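PDB 6TEQ: galactokinase from Bifidobacterium longum subsp. infantis ATCC 15697 = JCM 1222 = DSM 20088, which probably catalyses the ATP-dependent phosphorylation of galactose as a GHMP-family sugar kinase, and binds 2-deoxy-2-fluoro-galactose. Local coordinates for residues A113-Q116 and V122-F125; V351-K356 and Q387-R392. All coordinates share one frame; numbering follows the deposited sequence. Where two conformers were deposited one is given.

Both contacts lie toward the periphery of the chain, on opposite sides of its centre, with nearest atoms about 35 Å apart. Each is partly buried, and the two share no helix or strand. Contact 1 joins the end of helix 105-116 to the loop entering strand 125-131, within the N-terminal GHMP domain. Its main tie is a direct hydrogen bond from an arginine to a backbone carbonyl. Contact 2, in the C-terminal GHMP region, packs helix 345-356 against helix 382-396. It turns on a valine that meets aliphatic carbons, and water joins the charged groups at its margin. In both, an arginine takes the outer, polar side and branched aliphatic residues the inner one.

Contact 1 (A113-Q116 and V122-F125); sequences ALRQ and VKGF
Arg115 reaches over Val122 and grips its carbonyl: NH2 donates to O at 2.8 Å, with a nearly straight N-H...O angle of 165°. The oxygen lies in the guanidinium plane, and the donor lies in the carbonyl plane, so both flat groups are well oriented. A bend at chi3 (61°) turns the guanidinium back toward the loop. This is the tight part, for Arg115 CG and CD each also come within 3.2 Å of Val122 O. The inward side is buried and apolar but touches only lightly: Val122 suits it because its CG2 branch faces helix 105-116, 4.2 Å from Leu114 CB, and beyond, Leu114 packs on Ala174 and Leu153 of neighbouring helices. The arrangement closes the short turn through which helix 105-116, following strand 86-91, leads into strand 125-131 of the mixed sheet in this S5-like N-terminal half of the GHMP fold. The outer side is looser and partly open to solvent. There Lys123 CD stands 3.9 Å from Arg115 NH2, and Lys123 NZ stays 5.8 Å from that like-charged NH2. A leucine at Arg115 would probably leave the Val122 carbonyl without this donor and the turn less firmly tied to the helix.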
loop_
_atom_site.group_PDB
_atom_site.type_symbol
_atom_site.label_atom_id
_atom_site.label_comp_id
_atom_site.label_asym_id
_atom_site.label_seq_id
_atom_site.Cartn_x
_atom_site.Cartn_y
_atom_site.Cartn_z
ATOM N N ALA A 113 -8.888 -8.591 15.816
ATOM C CA ALA A 113 -9.643 -7.351 15.508
ATOM C C ALA A 113 -11.094 -7.687 15.195
ATOM O O ALA A 113 -11.995 -6.988 15.658
ATOM C CB ALA A 113 -9.001 -6.578 14.365
ATOM N N LEU A 114 -11.363 -8.737 14.442
ATOM C CA LEU A 114 -12.768 -9.138 14.169
ATOM C C LEU A 114 -13.474 -9.500 15.491
ATOM O O LEU A 114 -14.600 -9.082 15.685
ATOM C CB LEU A 114 -12.778 -10.289 13.184
ATOM C CG LEU A 114 -12.289 -9.914 11.755
ATOM C CD1 LEU A 114 -12.081 -11.148 10.872
ATOM C CD2 LEU A 114 -13.301 -8.980 11.078
ATOM N N ARG A 115 -12.813 -10.239 16.373
ATOM C CA ARG A 115 -13.438 -10.631 17.638
ATOM C C ARG A 115 -13.697 -9.350 18.421
ATOM O O ARG A 115 -14.801 -9.279 19.028
ATOM C CB ARG A 115 -12.534 -11.624 18.356
ATOM C CG ARG A 115 -12.585 -12.999 17.699
ATOM C CD ARG A 115 -11.341 -13.813 18.019
ATOM N NE ARG A 115 -11.148 -14.075 19.424
ATOM C CZ ARG A 115 -11.746 -15.054 20.087
ATOM N NH1 ARG A 115 -11.482 -15.216 21.361
ATOM N NH2 ARG A 115 -12.571 -15.893 19.479
ATOM N N GLN A 116 -12.713 -8.427 18.454
ATOM C CA GLN A 116 -12.841 -7.150 19.201
ATOM C C GLN A 116 -14.041 -6.354 18.656
ATOM O O GLN A 116 -14.696 -5.650 19.457
ATOM C CB GLN A 116 -11.574 -6.284 19.184
ATOM C CG GLN A 116 -10.365 -6.858 19.941
ATOM C CD GLN A 116 -10.521 -6.796 21.437
ATOM O OE1 GLN A 116 -11.053 -7.709 22.063
ATOM N NE2 GLN A 116 -10.027 -5.722 22.013
ATOM N N VAL A 122 -15.838 -15.809 15.130
ATOM C CA VAL A 122 -14.430 -15.970 14.671
ATOM C C VAL A 122 -13.626 -16.597 15.804
ATOM O O VAL A 122 -13.405 -15.950 16.852
ATOM C CB VAL A 122 -13.813 -14.626 14.241
ATOM C CG1 VAL A 122 -12.321 -14.762 13.864
ATOM C CG2 VAL A 122 -14.638 -14.033 13.123
ATOM N N LYS A 123 -13.182 -17.800 15.568
ATOM C CA LYS A 123 -12.282 -18.562 16.467
ATOM C C LYS A 123 -10.918 -18.677 15.759
ATOM O O LYS A 123 -10.540 -17.840 14.894
ATOM C CB LYS A 123 -12.895 -19.937 16.789
ATOM C CG LYS A 123 -14.323 -19.969 17.294
ATOM C CD LYS A 123 -14.452 -19.177 18.543
ATOM C CE LYS A 123 -15.854 -19.006 19.088
ATOM N NZ LYS A 123 -16.353 -20.258 19.687
ATOM N N GLY A 124 -10.182 -19.726 16.071
ATOM C CA GLY A 124 -8.822 -19.934 15.593
ATOM C C GLY A 124 -8.756 -20.258 14.143
ATOM O O GLY A 124 -9.826 -20.440 13.446
ATOM N N PHE A 125 -7.532 -20.491 13.694
ATOM C CA PHE A 125 -7.334 -20.944 12.313
ATOM C C PHE A 125 -5.893 -21.431 12.118
ATOM O O PHE A 125 -4.980 -21.081 12.876
ATOM C CB PHE A 125 -7.675 -19.854 11.299
ATOM C CG PHE A 125 -6.805 -18.634 11.351
ATOM C CD1 PHE A 125 -7.108 -17.612 12.216
ATOM C CD2 PHE A 125 -5.729 -18.481 10.497
ATOM C CE1 PHE A 125 -6.360 -16.438 12.227
ATOM C CE2 PHE A 125 -4.948 -17.339 10.545
ATOM C CZ PHE A 125 -5.240 -16.331 11.410
#

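Contact 2 (V351-K356 and Q387-R392)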
loop_
_atom_site.group_PDB
_atom_site.type_symbol
_atom_site.label_atom_id
_atom_site.label_comp_id
_atom_site.label_asym_id
_atom_site.label_seq_id
_atom_site.Cartn_x
_atom_site.Cartn_y
_atom_site.Cartn_z
ATOM N N VAL A 351 14.903 7.908 -9.434
ATOM C CA VAL A 351 14.003 8.873 -10.077
ATOM C C VAL A 351 14.758 9.743 -11.087
ATOM O O VAL A 351 14.243 9.970 -12.197
ATOM C CB VAL A 351 13.310 9.740 -8.998
ATOM C CG1 VAL A 351 12.764 11.005 -9.607
ATOM C CG2 VAL A 351 12.227 8.932 -8.358
ATOM N N ASP A 352 15.939 10.261 -10.710
ATOM C CA ASP A 352 16.701 11.133 -11.626
ATOM C C ASP A 352 17.048 10.328 -12.901
ATOM O O ASP A 352 16.972 10.885 -14.016
ATOM C CB ASP A 352 17.961 11.629 -10.950
ATOM C CG ASP A 352 18.525 12.825 -11.673
ATOM O OD1 ASP A 352 17.738 13.766 -11.932
ATOM O OD2 ASP A 352 19.711 12.722 -12.057
ATOM N N VAL A 353 17.493 9.101 -12.746
ATOM C CA VAL A 353 17.834 8.246 -13.910
ATOM C C VAL A 353 16.603 8.076 -14.814
ATOM O O VAL A 353 16.705 8.249 -16.033
ATOM C CB VAL A 353 18.422 6.903 -13.491
ATOM C CG1 VAL A 353 18.609 5.992 -14.666
ATOM C CG2 VAL A 353 19.728 7.071 -12.781
ATOM N N ALA A 354 15.441 7.846 -14.227
ATOM C CA ALA A 354 14.222 7.653 -15.017
ATOM C C ALA A 354 13.940 8.956 -15.777
ATOM O O ALA A 354 13.582 8.930 -16.967
ATOM C CB ALA A 354 13.126 7.238 -14.114
ATOM N N ARG A 355 14.017 10.070 -15.059
ATOM C CA ARG A 355 13.678 11.396 -15.673
ATOM C C ARG A 355 14.627 11.698 -16.841
ATOM O O ARG A 355 14.177 12.211 -17.849
ATOM C CB ARG A 355 13.737 12.535 -14.668
ATOM C CG ARG A 355 12.569 12.485 -13.663
ATOM C CD ARG A 355 12.741 13.566 -12.663
ATOM N NE ARG A 355 11.673 13.452 -11.649
ATOM C CZ ARG A 355 11.584 14.159 -10.569
ATOM N NH1 ARG A 355 12.405 15.151 -10.323
ATOM N NH2 ARG A 355 10.642 13.866 -9.721
ATOM N N LYS A 356 15.917 11.377 -16.665
ATOM C CA LYS A 356 16.983 11.700 -17.632
ATOM C C LYS A 356 16.845 10.810 -18.871
ATOM O O LYS A 356 17.339 11.233 -19.948
ATOM C CB LYS A 356 18.341 11.604 -16.953
ATOM C CG LYS A 356 18.685 12.841 -16.139
ATOM C CD LYS A 356 19.962 12.721 -15.365
ATOM C CE LYS A 356 20.298 13.995 -14.619
ATOM N NZ LYS A 356 19.090 14.850 -14.479
ATOM N N GLN A 387 17.469 -1.119 -16.254
ATOM C CA GLN A 387 18.889 -1.495 -16.339
ATOM C C GLN A 387 19.792 -0.265 -16.168
ATOM O O GLN A 387 20.844 -0.386 -15.526
ATOM C CB GLN A 387 19.128 -2.194 -17.672
ATOM C CG GLN A 387 20.550 -2.756 -17.766
ATOM C CD GLN A 387 20.772 -3.790 -16.691
ATOM O OE1 GLN A 387 20.119 -4.867 -16.698
ATOM N NE2 GLN A 387 21.658 -3.463 -15.744
ATOM N N LYS A 388 19.366 0.896 -16.707
ATOM C CA LYS A 388 20.096 2.156 -16.431
ATOM C C LYS A 388 20.131 2.426 -14.925
ATOM O O LYS A 388 21.176 2.871 -14.413
ATOM C CB LYS A 388 19.480 3.288 -17.236
ATOM C CG LYS A 388 19.875 3.227 -18.702
ATOM C CD LYS A 388 19.262 4.311 -19.517
ATOM C CE LYS A 388 19.822 4.329 -20.921
ATOM N NZ LYS A 388 19.025 5.205 -21.800
ATOM N N ILE A 389 19.012 2.224 -14.205
ATOM C CA ILE A 389 19.042 2.446 -12.745
ATOM C C ILE A 389 20.005 1.435 -12.105
ATOM O O ILE A 389 20.805 1.885 -11.276
ATOM C CB ILE A 389 17.629 2.333 -12.187
ATOM C CG1 ILE A 389 16.748 3.460 -12.717
ATOM C CG2 ILE A 389 17.651 2.258 -10.695
ATOM C CD1 ILE A 389 15.275 3.211 -12.541
ATOM N N ALA A 390 19.983 0.183 -12.530
ATOM C CA ALA A 390 20.861 -0.895 -11.985
ATOM C C ALA A 390 22.324 -0.527 -12.220
ATOM O O ALA A 390 23.135 -0.632 -11.251
ATOM C CB ALA A 390 20.516 -2.244 -12.547
ATOM N N ASP A 391 22.665 -0.043 -13.420
ATOM C CA ASP A 391 24.085 0.286 -13.739
ATOM C C ASP A 391 24.487 1.443 -12.841
ATOM O O ASP A 391 25.551 1.409 -12.224
ATOM C CB ASP A 391 24.277 0.628 -15.205
ATOM C CG ASP A 391 24.310 -0.530 -16.159
ATOM O OD1 ASP A 391 23.856 -1.590 -15.763
ATOM O OD2 ASP A 391 24.986 -0.378 -17.262
ATOM N N ARG A 392 23.587 2.428 -12.694
ATOM C CA ARG A 392 23.924 3.590 -11.863
ATOM C C ARG A 392 24.077 3.187 -10.380
ATOM O O ARG A 392 24.961 3.707 -9.687
ATOM C CB ARG A 392 22.831 4.634 -12.010
ATOM C CG ARG A 392 23.001 5.803 -11.071
ATOM C CD ARG A 392 24.273 6.636 -11.306
ATOM N NE ARG A 392 24.190 7.835 -10.466
ATOM C CZ ARG A 392 23.457 8.915 -10.743
ATOM N NH1 ARG A 392 22.743 8.994 -11.829
ATOM N NH2 ARG A 392 23.362 9.916 -9.912
HETATM O O HOH W 1 21.626 12.186 -10.135
#
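The Arg392 guanidinium meets helix 345-356 in two ways: its NH1 stands 3.7 Å from Val353 CG2, and a water lies at its edge, in plane. That water accepts from Arg392 NH2 at 2.9 Å and donates to Asp352 OD2 at 2.8 Å, so it links two opposite charges that do not touch directly. The Arg355 guanidinium, by contrast, turns to the far side of its helix, where Val351 CG1 sits over one face, offset toward the rim.

Val353 is the centre of the contact. With CG1 anti to the backbone N (chi1 173°), its two methyls part to serve different neighbours. CG1 lies 3.7 Å from Ile389 CG1 and 3.8 Å from Lys388 CB, whereas CG2 rests against Arg392, 3.9 Å from its CG. A compact branched residue suits this place, between two helices whose segment axes come within 9.3 Å, their N-to-C directions 134° apart. Lys388 and Arg392 suit the margin because each lays carbon against Val353 (CB of Lys388, CB and CG of Arg392) while its charged end finds polar partners there: Lys388 NZ with Asn357 OD1, Arg392 NE in a salt bridge with Glu396.

Ile389 and Arg392 extend the packing back along helix 345-356 to Ala350 and Ile349. On its other side that helix meets helix 322-338, where Arg355 pairs with Asp334. Between the two contacting helices the chain forms the adjacent antiparallel strands 361-365 and 372-378, a helix-strand-strand-helix passage of the GHMP C-terminal region.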